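Local coordinates for Ton_1535 (Thermococcus onnurineus, PDB 3ZPJ), which is of unknown function but folds as a right-handed alpha-solenoid that contains a left-handed helical turn, at residues Q284-A287 / R288-E292; M242-I245 / G246-V250; P276-D280 / V281-H285; K208-Y211 / D212-L215; K301-K304 / E305-N308. All coordinates share one frame; numbering follows the deposited sequence.

Contact 1. Residues Q284-A287 / R288-E292; sequences QHIA and RLLTE
Thr291 holds Ala287 O twice, through its backbone N and through its hydroxyl. Thr291 OG1 donates to Ala287 O at 3.0 Å, and the two donors reach this oxygen from opposite faces of its carbonyl plane. With OG1 beside the backbone N (chi1 -65°), the hydroxyl can turn back one helical turn. The backbone bonds Arg288 to Gln284, Leu289 to His285 and Leu290 to Ile286 continue the alpha helix. His285 ND1 lies 3.0 Å from Arg288 NH1. The ring and guanidinium planes are 38° apart. The Arg288 chain bends at chi3, which brings NH1 back to the ring. Leu289 CD1 makes a CH-pi contact over one face of the His285 ring, 4.0 Å from its centroid. With an alanine at this position, Leu289 CD1 would probably lose the ring face it packs on, and Asp212 its weak partner. Farther round the helix, Ile286 CG2 packs on Leu290 CD1 at 3.5 Å, the two side chains lying side by side. Helix 280-293 thus has a polar and aromatic side at His285 and an apolar one at Ile286 and Leu290. Arg288 near ND1 and Asp212 and Glu249 near NE2 would probably act on the imidazole charge in opposite senses.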
# COMPACT_ATOMS: atom_id res chain seq x y z
N GLN A 284 0.10 -5.90 -24.33
CA GLN A 284 1.42 -5.36 -24.03
C GLN A 284 1.87 -5.73 -22.64
O GLN A 284 3.02 -6.13 -22.42
CB GLN A 284 1.40 -3.85 -24.18
CG GLN A 284 1.02 -3.41 -25.58
CD GLN A 284 0.63 -1.97 -25.65
OE1 GLN A 284 0.93 -1.19 -24.74
NE2 GLN A 284 -0.05 -1.59 -26.72
N HIS A 285 0.96 -5.61 -21.69
CA HIS A 285 1.28 -5.84 -20.30
C HIS A 285 1.65 -7.31 -20.07
O HIS A 285 2.65 -7.62 -19.40
CB HIS A 285 0.10 -5.44 -19.41
CG HIS A 285 0.43 -5.38 -17.95
ND1 HIS A 285 1.72 -5.39 -17.49
CD2 HIS A 285 -0.37 -5.29 -16.86
CE1 HIS A 285 1.71 -5.33 -16.17
NE2 HIS A 285 0.46 -5.27 -15.76
N ILE A 286 0.86 -8.21 -20.63
CA ILE A 286 1.11 -9.64 -20.48
C ILE A 286 2.43 -10.03 -21.15
O ILE A 286 3.18 -10.86 -20.61
CB ILE A 286 -0.07 -10.46 -21.00
CG1 ILE A 286 -1.26 -10.30 -20.07
CG2 ILE A 286 0.30 -11.93 -21.12
CD1 ILE A 286 -2.58 -10.76 -20.64
N ALA A 287 2.73 -9.41 -22.29
CA ALA A 287 3.99 -9.67 -23.00
C ALA A 287 5.20 -9.27 -22.15
O ALA A 287 6.21 -9.97 -22.11
CB ALA A 287 4.01 -8.94 -24.35
N ARG A 288 5.09 -8.15 -21.46
CA ARG A 288 6.18 -7.72 -20.61
C ARG A 288 6.31 -8.68 -19.43
O ARG A 288 7.42 -9.10 -19.08
CB ARG A 288 5.93 -6.29 -20.15
CG ARG A 288 6.91 -5.75 -19.12
CD ARG A 288 6.22 -4.64 -18.33
NE ARG A 288 5.48 -3.75 -19.24
CZ ARG A 288 4.34 -3.13 -18.94
NH1 ARG A 288 3.78 -3.28 -17.75
NH2 ARG A 288 3.76 -2.35 -19.85
N LEU A 289 5.17 -9.03 -18.82
CA LEU A 289 5.19 -9.93 -17.66
C LEU A 289 5.83 -11.26 -18.00
O LEU A 289 6.70 -11.73 -17.28
CB LEU A 289 3.79 -10.14 -17.08
CG LEU A 289 3.28 -8.95 -16.26
CD1 LEU A 289 1.79 -9.05 -15.98
CD2 LEU A 289 4.04 -8.87 -14.97
N LEU A 290 5.41 -11.85 -19.12
CA LEU A 290 5.94 -13.14 -19.53
C LEU A 290 7.43 -13.08 -19.86
O LEU A 290 8.17 -14.04 -19.64
CB LEU A 290 5.14 -13.68 -20.70
CG LEU A 290 3.71 -14.07 -20.32
CD1 LEU A 290 2.87 -14.30 -21.55
CD2 LEU A 290 3.74 -15.31 -19.43
N THR A 291 7.88 -11.95 -20.40
CA THR A 291 9.30 -11.78 -20.65
C THR A 291 10.10 -11.76 -19.35
O THR A 291 11.03 -12.55 -19.19
CB THR A 291 9.59 -10.54 -21.49
OG1 THR A 291 9.02 -10.71 -22.79
CG2 THR A 291 11.09 -10.35 -21.64
N GLU A 292 9.73 -10.89 -18.41
CA GLU A 292 10.43 -10.82 -17.13
C GLU A 292 10.35 -12.15 -16.38
O GLU A 292 11.23 -12.48 -15.59
CB GLU A 292 9.89 -9.67 -16.26
CG GLU A 292 9.97 -8.32 -16.97
CD GLU A 292 9.46 -7.14 -16.13
OE1 GLU A 292 9.26 -7.29 -14.91
OE2 GLU A 292 9.25 -6.05 -16.72

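Contact 2. Residues M242-I245 / G246-V250; sequences MRLI and GELEV
Arg243 meets Glu247 at the edge of its guanidinium group, one turn along helix 240-256. Glu247 OE2 lies almost in the guanidinium plane and accepts from Arg243 NE at 3.1 Å, with a nearly straight N-H...O angle of 170°. The carboxylate is turned nearly at right angles to the guanidinium, with 86° between the planes. NE meets OE2 from above the carboxylate plane. The Arg243 chain is extended from CG to NE, and this carries NE across to Glu247 OE2. The bond is a salt bridge, and Lys268 adds a long, weak ion pair to the same OE2. A second flat group, the Glu249 carboxylate, has its CD 3.7 Å from Ile245 CG2. Its OE1 accepts from the backbone N of Tyr211. Leu244 CD1 and Leu248 CD1 pack side by side at 3.9 Å. Backbone bonds from Gly246, Glu247, Leu248 and Glu249 to the residues four earlier complete the turns. The contact is largely buried between neighbouring helices of the solenoid. Lys235 of helix 227-237 touches Arg243 and Glu247, and Ala269 of helix 262-271 touches Leu244 and Glu247. On helix 280-293, His285 and Ile286 pack against Ile245.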
# COMPACT_ATOMS: atom_id res chain seq x y z
N MET A 242 -7.93 -9.23 -15.51
CA MET A 242 -7.30 -8.77 -14.28
C MET A 242 -6.82 -9.96 -13.45
O MET A 242 -5.77 -9.90 -12.82
CB MET A 242 -8.24 -7.88 -13.46
CG MET A 242 -8.32 -6.45 -13.96
SD MET A 242 -9.67 -5.51 -13.20
CE MET A 242 -8.78 -4.59 -11.96
N ARG A 243 -7.58 -11.05 -13.48
CA ARG A 243 -7.17 -12.26 -12.77
C ARG A 243 -5.92 -12.89 -13.38
O ARG A 243 -5.10 -13.48 -12.69
CB ARG A 243 -8.29 -13.29 -12.75
CG ARG A 243 -7.94 -14.47 -11.89
CD ARG A 243 -9.06 -15.47 -11.77
NE ARG A 243 -8.51 -16.79 -11.49
CZ ARG A 243 -9.23 -17.90 -11.43
NH1 ARG A 243 -10.55 -17.86 -11.62
NH2 ARG A 243 -8.64 -19.06 -11.16
N LEU A 244 -5.80 -12.78 -14.70
CA LEU A 244 -4.64 -13.29 -15.39
C LEU A 244 -3.41 -12.46 -15.02
O LEU A 244 -2.39 -13.00 -14.60
CB LEU A 244 -4.87 -13.29 -16.90
CG LEU A 244 -3.76 -13.83 -17.80
CD1 LEU A 244 -3.10 -15.03 -17.19
CD2 LEU A 244 -4.33 -14.19 -19.18
N ILE A 245 -3.51 -11.14 -15.19
CA ILE A 245 -2.39 -10.26 -14.89
C ILE A 245 -1.98 -10.45 -13.44
O ILE A 245 -0.79 -10.53 -13.13
CB ILE A 245 -2.73 -8.77 -15.15
CG1 ILE A 245 -2.44 -8.39 -16.60
CG2 ILE A 245 -1.87 -7.86 -14.28
CD1 ILE A 245 -3.38 -8.98 -17.58
N GLY A 246 -2.96 -10.55 -12.55
CA GLY A 246 -2.68 -10.60 -11.13
C GLY A 246 -1.91 -11.86 -10.79
O GLY A 246 -0.94 -11.84 -10.03
N GLU A 247 -2.35 -12.98 -11.36
CA GLU A 247 -1.66 -14.24 -11.13
C GLU A 247 -0.23 -14.17 -11.67
O GLU A 247 0.70 -14.62 -11.01
CB GLU A 247 -2.47 -15.42 -11.68
CG GLU A 247 -3.73 -15.72 -10.85
CD GLU A 247 -4.65 -16.78 -11.46
OE1 GLU A 247 -4.50 -17.11 -12.66
OE2 GLU A 247 -5.54 -17.28 -10.74
N LEU A 248 -0.05 -13.56 -12.83
CA LEU A 248 1.28 -13.39 -13.41
C LEU A 248 2.19 -12.50 -12.56
O LEU A 248 3.38 -12.81 -12.38
CB LEU A 248 1.20 -12.87 -14.84
CG LEU A 248 0.55 -13.87 -15.80
CD1 LEU A 248 0.46 -13.34 -17.22
CD2 LEU A 248 1.34 -15.15 -15.78
N GLU A 249 1.65 -11.40 -12.06
CA GLU A 249 2.41 -10.51 -11.20
C GLU A 249 2.86 -11.29 -9.97
O GLU A 249 3.99 -11.15 -9.51
CB GLU A 249 1.59 -9.26 -10.82
CG GLU A 249 1.27 -8.34 -12.01
CD GLU A 249 0.55 -7.03 -11.63
OE1 GLU A 249 -0.28 -7.03 -10.69
OE2 GLU A 249 0.81 -6.00 -12.30
N VAL A 250 1.97 -12.13 -9.44
CA VAL A 250 2.32 -12.91 -8.27
C VAL A 250 3.41 -13.92 -8.59
O VAL A 250 4.37 -14.07 -7.84
CB VAL A 250 1.10 -13.59 -7.65
CG1 VAL A 250 1.52 -14.75 -6.77
CG2 VAL A 250 0.33 -12.58 -6.84

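Contact 3. Residues P276-D280 / V281-H285; sequences PRFTD and VNVQH
Thr279 OG1 accepts from the backbone N of Asn282 at 3.2 Å and makes Thr279 the N-cap of helix 280-293. OG1 sits between its own backbone N and carbonyl carbon (chi1 59°), which places it to accept from the Asn282 amide. The Asn282 side chain lies across the cap, with ND2 3.0 Å from Thr279 OG1 at an angle too poor for a hydrogen bond. Thr279 O takes the Val283 N at 2.9 Å and starts the regular backbone pattern. One residue on, Asp280 OD2 accepts from Gln284 NE2 at 2.8 Å. This bond is bent, 130° at the hydrogen. NE2 stands above the carboxylate plane, and the carboxylate and amide planes are 89° apart. Before the cap, Phe278 CB rests on Val283 CG2 at 3.7 Å, and Pro276 O lies over one face of the Phe278 ring. The backbone N atoms of Gln307 and Asn308 position the Asp280 carboxylate by bonding OD1 and OD2. The start of helix 280-293 is thereby tied to the loop before helix 309-325. Phe278 and Pro276 touch Val241 of helix 240-256, and Val283 touches Ile306.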
# COMPACT_ATOMS: atom_id res chain seq x y z
N PRO A 276 -9.35 -14.92 -22.01
CA PRO A 276 -10.30 -13.81 -22.06
C PRO A 276 -10.05 -12.93 -23.28
O PRO A 276 -9.16 -13.21 -24.09
CB PRO A 276 -9.98 -13.04 -20.78
CG PRO A 276 -8.56 -13.39 -20.46
CD PRO A 276 -8.42 -14.82 -20.88
N ARG A 277 -10.83 -11.87 -23.40
CA ARG A 277 -10.65 -10.92 -24.48
C ARG A 277 -9.76 -9.80 -24.01
O ARG A 277 -9.91 -9.31 -22.89
CB ARG A 277 -11.99 -10.36 -24.90
CG ARG A 277 -11.95 -9.42 -26.08
CD ARG A 277 -13.37 -8.96 -26.38
NE ARG A 277 -14.32 -10.04 -26.17
CZ ARG A 277 -15.09 -10.15 -25.09
NH1 ARG A 277 -15.02 -9.24 -24.13
NH2 ARG A 277 -15.93 -11.18 -24.97
N PHE A 278 -8.85 -9.38 -24.87
CA PHE A 278 -7.78 -8.50 -24.44
C PHE A 278 -7.85 -7.14 -25.10
O PHE A 278 -8.16 -7.04 -26.29
CB PHE A 278 -6.44 -9.14 -24.75
CG PHE A 278 -6.18 -10.39 -23.98
CD1 PHE A 278 -6.10 -10.37 -22.60
CD2 PHE A 278 -5.99 -11.60 -24.63
CE1 PHE A 278 -5.85 -11.53 -21.88
CE2 PHE A 278 -5.73 -12.75 -23.93
CZ PHE A 278 -5.67 -12.72 -22.56
N THR A 279 -7.55 -6.10 -24.34
CA THR A 279 -7.26 -4.82 -24.95
C THR A 279 -5.78 -4.84 -25.28
O THR A 279 -5.03 -5.60 -24.68
CB THR A 279 -7.50 -3.67 -24.00
OG1 THR A 279 -6.66 -3.84 -22.86
CG2 THR A 279 -8.95 -3.61 -23.57
N ASP A 280 -5.37 -4.00 -26.22
CA ASP A 280 -3.99 -3.99 -26.68
C ASP A 280 -3.04 -3.70 -25.53
O ASP A 280 -1.94 -4.23 -25.46
CB ASP A 280 -3.80 -2.97 -27.79
CG ASP A 280 -2.54 -3.22 -28.59
OD1 ASP A 280 -2.33 -4.37 -29.02
OD2 ASP A 280 -1.76 -2.27 -28.78
N VAL A 281 -3.49 -2.87 -24.60
CA VAL A 281 -2.67 -2.60 -23.44
C VAL A 281 -2.52 -3.86 -22.58
O VAL A 281 -1.42 -4.15 -22.09
CB VAL A 281 -3.22 -1.41 -22.64
CG1 VAL A 281 -2.59 -1.35 -21.25
CG2 VAL A 281 -2.99 -0.12 -23.42
N ASN A 282 -3.60 -4.62 -22.41
CA ASN A 282 -3.51 -5.91 -21.72
C ASN A 282 -2.49 -6.83 -22.41
O ASN A 282 -1.66 -7.46 -21.75
CB ASN A 282 -4.87 -6.60 -21.64
CG ASN A 282 -5.84 -5.90 -20.69
OD1 ASN A 282 -5.42 -5.18 -19.79
ND2 ASN A 282 -7.14 -6.11 -20.89
N VAL A 283 -2.54 -6.86 -23.73
CA VAL A 283 -1.59 -7.63 -24.51
C VAL A 283 -0.15 -7.20 -24.24
O VAL A 283 0.72 -8.03 -23.94
CB VAL A 283 -1.88 -7.49 -25.99
CG1 VAL A 283 -0.86 -8.26 -26.80
CG2 VAL A 283 -3.28 -7.97 -26.27
N GLN A 284 0.10 -5.90 -24.33
CA GLN A 284 1.42 -5.36 -24.03
C GLN A 284 1.87 -5.73 -22.64
O GLN A 284 3.02 -6.13 -22.42
CB GLN A 284 1.40 -3.85 -24.18
CG GLN A 284 1.02 -3.41 -25.58
CD GLN A 284 0.63 -1.97 -25.65
OE1 GLN A 284 0.93 -1.19 -24.74
NE2 GLN A 284 -0.05 -1.59 -26.72
N HIS A 285 0.96 -5.61 -21.69
CA HIS A 285 1.28 -5.84 -20.30
C HIS A 285 1.65 -7.31 -20.07
O HIS A 285 2.65 -7.62 -19.40
CB HIS A 285 0.10 -5.44 -19.41
CG HIS A 285 0.43 -5.38 -17.95
ND1 HIS A 285 1.72 -5.39 -17.49
CD2 HIS A 285 -0.37 -5.29 -16.86
CE1 HIS A 285 1.71 -5.33 -16.17
NE2 HIS A 285 0.46 -5.27 -15.76

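Contact 4. Residues K208-Y211 / D212-L215; sequences KTVY and DVGL
Tyr211 to Gly214 form a type I beta turn, closed by Gly214 N donating to Tyr211 O at 3.1 Å. The donor stands well above the carbonyl plane. Val210 is the first residue after helix 194-209 to leave helical backbone angles. Gly214 is the centre of an inverse gamma turn, in which Leu215 N reaches Val213 O at 2.7 Å. Leu215 then takes the N-cap position of the next helix. The backbone is close-packed at Gly214: its CA is 3.2 Å from Val210 O. A side chain modelled there would clash with Val210 O, so the missing CB matters for this path.

Val210 and Val213 bridge the turn with their side chains. Val210 CG1 meets Val213 CG2 at 3.6 Å, and the two chains cross at an angle. CG2 of Val213 lies between its backbone N and carbonyl carbon, which brings this methyl to Val210. Tyr211 CB points away from 212-215. With CG anti to the backbone N (chi1 -168°), the ring packs on helix 174-190, and the carboxylate of Asp212 is tilted 69° from the ring plane. Asp212 OD1 has a weak hydrogen bond with His285 NE2.

The turn links helix 194-209 to helix 216-223. Tyr211 packs on Ser174, Asn175 and Met178 of helix 174-190, and Ser174 OG bonds to Val210 O. On the side of helix 240-256, Glu249 OE1 takes the amide of Tyr211, with a weak bond from that of Asp212. Val213 touches Ile234 of helix 227-237 and Glu249 of helix 240-256.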
# COMPACT_ATOMS: atom_id res chain seq x y z
N LYS A 208 5.67 -2.60 -6.65
CA LYS A 208 5.89 -2.37 -8.08
C LYS A 208 5.57 -3.61 -8.91
O LYS A 208 5.07 -3.49 -10.02
CB LYS A 208 7.34 -1.94 -8.36
CG LYS A 208 7.56 -0.45 -8.36
CD LYS A 208 9.04 -0.11 -8.40
CE LYS A 208 9.27 1.37 -8.10
NZ LYS A 208 10.73 1.70 -7.93
N THR A 209 5.87 -4.78 -8.36
CA THR A 209 5.70 -6.04 -9.08
C THR A 209 4.23 -6.43 -9.10
O THR A 209 3.68 -6.79 -10.14
CB THR A 209 6.48 -7.17 -8.42
OG1 THR A 209 7.84 -6.77 -8.20
CG2 THR A 209 6.43 -8.43 -9.29
N VAL A 210 3.60 -6.39 -7.93
CA VAL A 210 2.19 -6.73 -7.81
C VAL A 210 1.42 -5.41 -7.65
O VAL A 210 1.18 -4.95 -6.52
CB VAL A 210 1.95 -7.64 -6.61
CG1 VAL A 210 0.53 -8.16 -6.63
CG2 VAL A 210 2.91 -8.82 -6.65
N TYR A 211 1.06 -4.82 -8.78
CA TYR A 211 0.61 -3.44 -8.86
C TYR A 211 -0.89 -3.35 -9.07
O TYR A 211 -1.59 -2.74 -8.27
CB TYR A 211 1.32 -2.73 -10.01
CG TYR A 211 1.16 -1.22 -10.01
CD1 TYR A 211 2.01 -0.43 -9.26
CD2 TYR A 211 0.17 -0.60 -10.78
CE1 TYR A 211 1.88 0.95 -9.26
CE2 TYR A 211 0.04 0.79 -10.78
CZ TYR A 211 0.90 1.55 -10.01
OH TYR A 211 0.81 2.91 -9.96
N ASP A 212 -1.37 -3.94 -10.15
CA ASP A 212 -2.79 -3.87 -10.50
C ASP A 212 -3.64 -4.55 -9.43
O ASP A 212 -4.68 -4.02 -9.03
CB ASP A 212 -3.05 -4.51 -11.87
CG ASP A 212 -2.34 -3.77 -13.01
OD1 ASP A 212 -1.09 -3.81 -13.07
OD2 ASP A 212 -3.03 -3.15 -13.85
N VAL A 213 -3.21 -5.72 -8.97
CA VAL A 213 -3.93 -6.39 -7.89
C VAL A 213 -3.26 -6.17 -6.54
O VAL A 213 -3.50 -6.93 -5.60
CB VAL A 213 -4.06 -7.91 -8.13
CG1 VAL A 213 -4.81 -8.20 -9.42
CG2 VAL A 213 -2.70 -8.56 -8.12
N GLY A 214 -2.44 -5.13 -6.41
CA GLY A 214 -1.75 -4.89 -5.16
C GLY A 214 -2.59 -4.37 -4.00
O GLY A 214 -2.30 -3.33 -3.42
N LEU A 215 -3.66 -5.09 -3.66
CA LEU A 215 -4.45 -4.76 -2.48
C LEU A 215 -3.58 -4.96 -1.26
O LEU A 215 -2.75 -5.87 -1.21
CB LEU A 215 -5.70 -5.63 -2.39
CG LEU A 215 -6.68 -5.39 -3.53
CD1 LEU A 215 -7.95 -6.21 -3.31
CD2 LEU A 215 -7.02 -3.90 -3.72

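Contact 5. Residues K301-K304 / E305-N308; sequences KFAK and EIQN
Glu305 N donates to Phe302 O at 2.8 Å. Ile306 N donates to Ala303 O at 3.2 Å and closes the type I beta turn from Ala303 to Ile306. Both donors stand above the carbonyl planes of their acceptors. Ile306 N also has a weak bond to Phe302 O at 3.4 Å, bent to 122°. Phe302 O thus receives one good donor and one weak one as the chain leaves helix 296-303. Beyond the turn, Gln307 N and Asn308 N donate to the carboxylate oxygens of Asp280. Asn308 OD1 caps the next helix by accepting from Lys311 N. Ile306 O accepts from Arg312 NH1. The Ile306 side chain folds back over the turn. Its CG1 is beside the backbone N (chi1 -61°), which brings CD1 within 3.6 Å of Ala303 CA. Replacing Ile306 by alanine is likely to open a gap beside Ala303 and to deprive Val283 of a packing partner. Glu305 CB lies 3.5 Å from Phe302 O. The turn carries the chain from helix 296-303 to helix 309-325. Ile306 touches Val283 and Gln284 of helix 280-293, and Lys311 and Ala315 of helix 309-325. Phe302 packs on Ile286 and Leu290.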
# COMPACT_ATOMS: atom_id res chain seq x y z
N LYS A 301 4.24 -15.00 -28.30
CA LYS A 301 2.87 -15.08 -28.83
C LYS A 301 2.18 -13.75 -28.59
O LYS A 301 1.54 -13.19 -29.49
CB LYS A 301 2.05 -16.16 -28.14
CG LYS A 301 2.53 -17.58 -28.28
CD LYS A 301 1.69 -18.47 -27.37
CE LYS A 301 2.12 -19.91 -27.45
NZ LYS A 301 2.25 -20.33 -28.87
N PHE A 302 2.30 -13.24 -27.37
CA PHE A 302 1.67 -11.97 -27.03
C PHE A 302 2.27 -10.77 -27.76
O PHE A 302 1.54 -9.99 -28.36
CB PHE A 302 1.60 -11.77 -25.52
CG PHE A 302 0.51 -12.57 -24.88
CD1 PHE A 302 -0.78 -12.07 -24.84
CD2 PHE A 302 0.76 -13.82 -24.37
CE1 PHE A 302 -1.80 -12.81 -24.27
CE2 PHE A 302 -0.25 -14.55 -23.81
CZ PHE A 302 -1.53 -14.05 -23.76
N ALA A 303 3.60 -10.66 -27.73
CA ALA A 303 4.27 -9.56 -28.41
C ALA A 303 3.84 -9.41 -29.88
O ALA A 303 3.63 -8.30 -30.36
CB ALA A 303 5.78 -9.73 -28.31
N LYS A 304 3.68 -10.53 -30.58
CA LYS A 304 3.29 -10.46 -31.98
C LYS A 304 1.84 -9.98 -32.20
O LYS A 304 1.44 -9.70 -33.33
CB LYS A 304 3.53 -11.81 -32.68
CG LYS A 304 4.96 -12.29 -32.58
CD LYS A 304 5.33 -13.21 -33.73
CE LYS A 304 5.58 -14.63 -33.25
NZ LYS A 304 6.55 -15.34 -34.12
N GLU A 305 1.06 -9.88 -31.12
CA GLU A 305 -0.33 -9.44 -31.25
C GLU A 305 -0.53 -8.00 -30.82
O GLU A 305 -1.63 -7.47 -30.93
CB GLU A 305 -1.28 -10.34 -30.45
CG GLU A 305 -1.59 -11.68 -31.11
CD GLU A 305 -2.52 -11.56 -32.31
OE1 GLU A 305 -3.73 -11.30 -32.11
OE2 GLU A 305 -2.05 -11.74 -33.45
N ILE A 306 0.54 -7.37 -30.33
CA ILE A 306 0.51 -5.96 -29.99
C ILE A 306 0.27 -5.12 -31.25
O ILE A 306 1.04 -5.20 -32.21
CB ILE A 306 1.82 -5.51 -29.34
CG1 ILE A 306 2.06 -6.27 -28.04
CG2 ILE A 306 1.81 -4.01 -29.09
CD1 ILE A 306 3.48 -6.13 -27.51
N GLN A 307 -0.79 -4.33 -31.23
CA GLN A 307 -1.18 -3.55 -32.40
C GLN A 307 -0.41 -2.24 -32.52
O GLN A 307 -0.06 -1.82 -33.61
CB GLN A 307 -2.69 -3.29 -32.40
CG GLN A 307 -3.54 -4.54 -32.64
CD GLN A 307 -3.52 -4.99 -34.09
OE1 GLN A 307 -3.25 -6.16 -34.38
NE2 GLN A 307 -3.80 -4.07 -35.01
N ASN A 308 -0.14 -1.59 -31.39
CA ASN A 308 0.69 -0.38 -31.42
C ASN A 308 2.09 -0.67 -31.95
O ASN A 308 2.86 -1.40 -31.32
CB ASN A 308 0.79 0.27 -30.04
CG ASN A 308 1.74 1.46 -30.05
OD1 ASN A 308 2.95 1.31 -29.87
ND2 ASN A 308 1.19 2.64 -30.30

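In the fold
Along the chain the order is contact 4, contact 2, contact 3, contact 1, contact 5. Contacts 1 and 3 share helix 280-293, with Gln284 and His285 in both, and their centres are about 10 Å apart. Contact 2 lies on the neighbouring helix 240-256, about 11 Å from contact 1 and 9 Å from contact 4, centre to centre. Contact 4 is nearest the middle of the chain. Of the others, contact 5 is the farthest from contact 4, about 23 Å between centres. Asp280 joins contacts 3 and 5, and Glu249 joins contacts 2 and 4. They run through the C-terminal part of the solenoid, from the turn after helix 194-209 to that after helix 296-303.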